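Local coordinates for protein glutamate--tRNA ligase (Elizabethkingia anophelis, PDB 6B1Z) that attaches glutamate to its cognate tRNA, as a class I aminoacyl-tRNA synthetase that activates the amino acid with ATP, at residues F189-N192 with T193-D197. Sequence-based numbering, arbitrary orientation.
Sequences FSVN and TNTLD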
loop_
_atom_site.group_PDB
_atom_site.type_symbol
_atom_site.label_atom_id
_atom_site.label_comp_id
_atom_site.label_asym_id
_atom_site.label_seq_id
_atom_site.Cartn_x
_atom_site.Cartn_y
_atom_site.Cartn_z
ATOM N N PHE A 189 -4.519 12.463 -26.498
ATOM C CA PHE A 189 -3.594 13.587 -26.485
ATOM C C PHE A 189 -2.527 13.312 -27.532
ATOM O O PHE A 189 -2.346 12.170 -27.973
ATOM C CB PHE A 189 -2.976 13.803 -25.092
ATOM C CG PHE A 189 -2.154 12.650 -24.603
ATOM C CD1 PHE A 189 -2.754 11.535 -24.038
ATOM C CD2 PHE A 189 -0.769 12.682 -24.693
ATOM C CE1 PHE A 189 -1.982 10.471 -23.579
ATOM C CE2 PHE A 189 0.005 11.630 -24.237
ATOM C CZ PHE A 189 -0.602 10.519 -23.675
ATOM N N SER A 190 -1.840 14.374 -27.944
ATOM C CA SER A 190 -0.806 14.284 -28.962
ATOM C C SER A 190 0.512 14.833 -28.441
ATOM O O SER A 190 0.539 15.749 -27.611
ATOM C CB SER A 190 -1.196 15.057 -30.224
ATOM O OG SER A 190 -2.427 14.582 -30.745
ATOM N N VAL A 191 1.606 14.275 -28.957
ATOM C CA VAL A 191 2.981 14.597 -28.560
ATOM C C VAL A 191 3.822 14.720 -29.829
ATOM O O VAL A 191 3.764 13.819 -30.671
ATOM C CB VAL A 191 3.562 13.482 -27.660
ATOM C CG1 VAL A 191 5.081 13.644 -27.420
ATOM C CG2 VAL A 191 2.783 13.367 -26.340
ATOM N N ASN A 192 4.634 15.767 -29.951
ATOM C CA ASN A 192 5.591 15.846 -31.045
ATOM C C ASN A 192 6.898 15.182 -30.626
ATOM O O ASN A 192 7.419 15.438 -29.533
ATOM C CB ASN A 192 5.827 17.308 -31.455
ATOM C CG ASN A 192 6.567 17.425 -32.785
ATOM O OD1 ASN A 192 7.731 17.040 -32.893
ATOM N ND2 ASN A 192 5.886 17.946 -33.800
ATOM N N THR A 193 7.445 14.340 -31.510
ATOM C CA THR A 193 8.699 13.659 -31.203
ATOM C C THR A 193 9.863 14.617 -30.946
ATOM O O THR A 193 10.851 14.214 -30.326
ATOM C CB THR A 193 9.067 12.684 -32.329
ATOM O OG1 THR A 193 9.094 13.365 -33.593
ATOM C CG2 THR A 193 8.051 11.583 -32.401
ATOM N N ASN A 194 9.779 15.866 -31.417
ATOM C CA ASN A 194 10.841 16.812 -31.100
ATOM C C ASN A 194 10.969 17.081 -29.604
ATOM O O ASN A 194 12.006 17.599 -29.171
ATOM C CB ASN A 194 10.602 18.144 -31.816
ATOM C CG ASN A 194 10.839 18.078 -33.308
ATOM O OD1 ASN A 194 11.398 17.118 -33.829
ATOM N ND2 ASN A 194 10.416 19.125 -34.007
ATOM N N THR A 195 9.942 16.777 -28.812
ATOM C CA THR A 195 10.023 16.927 -27.363
ATOM C C THR A 195 10.591 15.692 -26.672
ATOM O O THR A 195 10.725 15.696 -25.438
ATOM C CB THR A 195 8.635 17.235 -26.764
ATOM O OG1 THR A 195 7.794 16.076 -26.852
ATOM C CG2 THR A 195 7.956 18.421 -27.468
ATOM N N LEU A 196 10.915 14.639 -27.420
ATOM C CA LEU A 196 11.292 13.348 -26.861
ATOM C C LEU A 196 12.758 13.048 -27.152
ATOM O O LEU A 196 13.391 13.674 -28.009
ATOM C CB LEU A 196 10.391 12.247 -27.426
ATOM C CG LEU A 196 8.886 12.492 -27.267
ATOM C CD1 LEU A 196 8.101 11.382 -27.952
ATOM C CD2 LEU A 196 8.501 12.622 -25.774
ATOM N N ASP A 197 13.317 12.063 -26.442
ATOM C CA ASP A 197 14.744 11.771 -26.472
ATOM C C ASP A 197 15.022 10.412 -27.097
ATOM O O ASP A 197 14.144 9.536 -27.154
ATOM C CB ASP A 197 15.345 11.793 -25.063
ATOM C CG ASP A 197 15.075 13.086 -24.332
ATOM O OD1 ASP A 197 14.824 14.101 -25.007
ATOM O OD2 ASP A 197 15.121 13.087 -23.084
#
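N192 and N194 form an Asx turn where strand 187-192 of the catalytic domain ends and the chain winds into the 3-10 segment 193-195. N192 OD1 accepts the backbone N of N194 at 2.8 Å; the N-H lies in the plane of the amide carbonyl, on a lone pair, and the bond is nearly straight (166°). With CG anti to the backbone N (chi1 -167°), the amide sits beside N192's own carbonyl carbon and reaches forward over the start of the turn. The amide's other end, ND2, bonds to D176, which fixes the rotation of the group; N194 OD1 takes the backbone N of the same aspartate. The main-chain N192 O takes two bonds from T195: T195 N donates at 2.9 Å, closing a beta-turn, from well above the carbonyl plane. T193, the first residue of the 3-10 segment, directs its side chain away from the strand end, and its OG1 bonds to P174 O and R177 N, tying the turn to the chain leading into the neighbouring strand 178-183. In one of its two conformers, so with less certainty, V191 brings CG1 to 3.8 Å from L196 CD1, the two side chains meeting at about a right angle; L196 also packs on A237 of helix 236-246. The second grip on N192 O comes from T195 OG1, which donates at 2.8 Å, nearly in line with the C=O bond (163°).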